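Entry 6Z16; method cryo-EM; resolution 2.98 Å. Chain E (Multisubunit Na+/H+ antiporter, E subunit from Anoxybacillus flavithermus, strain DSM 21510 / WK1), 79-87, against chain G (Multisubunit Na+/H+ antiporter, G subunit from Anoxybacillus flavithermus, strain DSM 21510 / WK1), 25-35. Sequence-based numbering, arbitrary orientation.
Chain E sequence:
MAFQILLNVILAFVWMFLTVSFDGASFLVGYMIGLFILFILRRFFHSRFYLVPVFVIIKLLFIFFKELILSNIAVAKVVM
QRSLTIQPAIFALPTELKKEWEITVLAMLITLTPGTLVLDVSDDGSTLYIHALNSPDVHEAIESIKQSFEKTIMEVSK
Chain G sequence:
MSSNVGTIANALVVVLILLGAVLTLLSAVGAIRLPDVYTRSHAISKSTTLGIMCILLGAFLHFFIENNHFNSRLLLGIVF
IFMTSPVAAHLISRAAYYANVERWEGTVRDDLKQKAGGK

Chain E 79-87: VMQRSLTIQ
Chain G, residues 25-35: LLSAVGAIRLP

The G stretch is helical from G:Leu25 to G:Arg33, its turns closed by i to i+4 bonds such as G:Gly30 N to G:Leu26 O (3.0 Å) and G:Arg33 N to G:Val29 O (3.0 Å). G:Leu34 (phi/psi -87/144) is the first residue to leave helical geometry. On chain E, E:Val79 is still helical in phi/psi (-73/-47), and an irregular segment follows, with E:Gln81 (-67/155) and E:Arg82 (-57/119) extended. Two CA pairs fix the register: E:Val79 CA lies 5.6 Å from G:Gly30 CA, and E:Ser83 CA lies 7.1 Å from G:Leu34 CA, so both chains advance in the same general sense.

Apolar packing centres on E:Val79 (chi1 t), whose CG1 approaches G:Leu26 CD1, G:Val29 CG2 and G:Gly30 CA, each at 3.8 Å. Glycine suits this close approach: an ideal CB on G:Gly30 would stand only 3.1 Å from E:Val79 CG2. G:Leu26 (t, p) starts sideways but brings its end nearer, and its CD1 also meets E:Met80 CG at 4.2 Å. G:Leu34 (m, t) joins two parts of chain E, placing CD1 4.3 Å from E:Val79 CG2 and CD2 4.3 Å from E:Ile86 CD1. The E:Ile86 side chain (p, t) points toward chain G, where its branched hydrocarbon complements leucine.

Polar contact gathers around G:Arg33 (m, t, p, chi4 83°), long enough to carry its guanidinium from the helix end to the chain E loop. G:Arg33 NH2 donates a hydrogen bond to E:Ser83 OG (3.1 Å, 135° at the hydrogen). E:Ser83 (m) points toward chain G, and its OG donates a weak bond to E:Gln81 O (3.5 Å). E:Arg82 (t, p, chi3 -94°, chi4 172°) points away at CB, yet its NH2 comes within 3.1 Å of G:Arg33 NH2, which lies over one face of its guanidinium. Both nitrogens are donors carrying like charge, so this proximity is no hydrogen bond.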

# COMPACT_ATOMS: atom_id res chain seq x y z
N VAL E 79 -6.44 38.90 29.10
CA VAL E 79 -5.23 39.15 29.89
C VAL E 79 -4.77 40.60 29.76
O VAL E 79 -4.47 41.26 30.76
CB VAL E 79 -4.12 38.16 29.49
CG1 VAL E 79 -2.80 38.54 30.13
CG2 VAL E 79 -4.50 36.76 29.92
N MET E 80 -4.72 41.13 28.53
CA MET E 80 -4.33 42.52 28.34
C MET E 80 -5.38 43.51 28.81
O MET E 80 -5.07 44.70 28.96
CB MET E 80 -4.00 42.79 26.87
CG MET E 80 -2.79 42.05 26.36
SD MET E 80 -2.32 42.57 24.69
CE MET E 80 -3.62 41.83 23.71
N GLN E 81 -6.61 43.06 29.04
CA GLN E 81 -7.62 43.87 29.71
C GLN E 81 -7.21 44.09 31.16
O GLN E 81 -6.43 43.31 31.73
CB GLN E 81 -8.98 43.17 29.64
CG GLN E 81 -10.22 43.97 30.05
CD GLN E 81 -11.50 43.17 29.93
OE1 GLN E 81 -11.47 41.97 29.65
NE2 GLN E 81 -12.63 43.83 30.13
N ARG E 82 -7.69 45.18 31.75
CA ARG E 82 -7.62 45.37 33.19
C ARG E 82 -8.31 44.20 33.90
O ARG E 82 -9.50 43.98 33.72
CB ARG E 82 -8.26 46.70 33.57
CG ARG E 82 -8.34 47.00 35.05
CD ARG E 82 -6.99 47.32 35.65
NE ARG E 82 -6.35 46.14 36.23
CZ ARG E 82 -5.10 46.13 36.68
NH1 ARG E 82 -4.35 47.22 36.61
NH2 ARG E 82 -4.60 45.02 37.21
N SER E 83 -7.54 43.47 34.71
CA SER E 83 -7.87 42.10 35.13
C SER E 83 -8.90 42.03 36.26
O SER E 83 -9.02 40.97 36.90
CB SER E 83 -6.60 41.36 35.53
OG SER E 83 -5.71 41.23 34.43
N LEU E 84 -9.63 43.10 36.54
CA LEU E 84 -10.69 43.08 37.53
C LEU E 84 -12.05 42.73 36.93
O LEU E 84 -13.04 42.71 37.66
CB LEU E 84 -10.76 44.43 38.26
CG LEU E 84 -10.86 45.76 37.49
CD1 LEU E 84 -12.28 46.18 37.13
CD2 LEU E 84 -10.17 46.86 38.28
N THR E 85 -12.12 42.45 35.63
CA THR E 85 -13.40 42.40 34.94
C THR E 85 -14.03 41.01 34.88
O THR E 85 -15.24 40.91 34.67
CB THR E 85 -13.23 42.92 33.51
OG1 THR E 85 -12.23 42.15 32.82
CG2 THR E 85 -12.82 44.39 33.51
N ILE E 86 -13.26 39.94 35.08
CA ILE E 86 -13.78 38.60 34.84
C ILE E 86 -14.64 38.14 36.01
O ILE E 86 -14.56 38.67 37.12
CB ILE E 86 -12.63 37.61 34.56
CG1 ILE E 86 -11.67 37.57 35.75
CG2 ILE E 86 -11.90 37.99 33.29
CD1 ILE E 86 -10.61 36.51 35.63
N GLN E 87 -15.50 37.17 35.73
CA GLN E 87 -16.44 36.58 36.68
C GLN E 87 -16.41 35.06 36.54
O GLN E 87 -16.84 34.53 35.51
CB GLN E 87 -17.86 37.10 36.44
CG GLN E 87 -18.06 38.57 36.76
CD GLN E 87 -17.97 38.87 38.24
OE1 GLN E 87 -16.98 39.42 38.71
NE2 GLN E 87 -19.01 38.51 38.98
N LEU G 25 4.73 34.67 25.66
CA LEU G 25 4.88 35.73 26.66
C LEU G 25 3.53 36.18 27.20
O LEU G 25 3.42 36.55 28.38
CB LEU G 25 5.62 36.91 26.07
CG LEU G 25 5.98 38.10 26.97
CD1 LEU G 25 6.90 37.67 28.09
CD2 LEU G 25 6.62 39.20 26.14
N LEU G 26 2.50 36.16 26.36
CA LEU G 26 1.14 36.43 26.81
C LEU G 26 0.66 35.36 27.78
O LEU G 26 -0.03 35.67 28.76
CB LEU G 26 0.21 36.53 25.61
CG LEU G 26 -1.27 36.75 25.88
CD1 LEU G 26 -1.52 38.08 26.58
CD2 LEU G 26 -1.97 36.69 24.56
N SER G 27 1.02 34.10 27.53
CA SER G 27 0.74 33.03 28.49
C SER G 27 1.44 33.28 29.82
O SER G 27 0.87 33.01 30.89
CB SER G 27 1.16 31.68 27.92
OG SER G 27 0.97 30.65 28.87
N ALA G 28 2.65 33.82 29.78
CA ALA G 28 3.40 34.08 31.01
C ALA G 28 2.80 35.23 31.81
O ALA G 28 2.67 35.14 33.04
CB ALA G 28 4.85 34.37 30.68
N VAL G 29 2.43 36.33 31.14
CA VAL G 29 1.82 37.44 31.87
C VAL G 29 0.41 37.09 32.33
O VAL G 29 -0.05 37.63 33.34
CB VAL G 29 1.84 38.75 31.05
CG1 VAL G 29 3.27 39.13 30.70
CG2 VAL G 29 1.00 38.65 29.81
N GLY G 30 -0.27 36.16 31.66
CA GLY G 30 -1.51 35.63 32.20
C GLY G 30 -1.30 34.70 33.37
O GLY G 30 -2.16 34.59 34.24
N ALA G 31 -0.15 34.02 33.41
CA ALA G 31 0.19 33.22 34.58
C ALA G 31 0.46 34.10 35.79
O ALA G 31 0.11 33.75 36.92
CB ALA G 31 1.40 32.34 34.29
N ILE G 32 1.09 35.25 35.56
CA ILE G 32 1.39 36.18 36.66
C ILE G 32 0.12 36.87 37.14
O ILE G 32 -0.17 36.89 38.35
CB ILE G 32 2.46 37.20 36.22
CG1 ILE G 32 3.79 36.49 36.00
CG2 ILE G 32 2.60 38.30 37.25
CD1 ILE G 32 4.83 37.36 35.35
N ARG G 33 -0.67 37.43 36.22
CA ARG G 33 -1.70 38.39 36.59
C ARG G 33 -3.03 37.78 37.03
O ARG G 33 -3.81 38.47 37.70
CB ARG G 33 -1.95 39.34 35.42
CG ARG G 33 -0.82 40.32 35.21
CD ARG G 33 -1.05 41.16 33.98
NE ARG G 33 -2.32 41.87 34.03
CZ ARG G 33 -2.53 43.02 34.66
NH1 ARG G 33 -1.54 43.61 35.32
NH2 ARG G 33 -3.73 43.58 34.63
N LEU G 34 -3.31 36.54 36.69
CA LEU G 34 -4.65 36.03 36.97
C LEU G 34 -4.73 35.46 38.39
O LEU G 34 -3.76 34.87 38.87
CB LEU G 34 -5.03 34.98 35.94
CG LEU G 34 -5.27 35.61 34.56
CD1 LEU G 34 -5.48 34.55 33.51
CD2 LEU G 34 -6.45 36.55 34.61
N PRO G 35 -5.86 35.63 39.08
CA PRO G 35 -5.88 35.45 40.54
C PRO G 35 -6.11 34.05 41.07
O PRO G 35 -5.86 33.81 42.26
CB PRO G 35 -7.06 36.35 40.96
CG PRO G 35 -7.98 36.27 39.82
CD PRO G 35 -7.13 36.21 38.60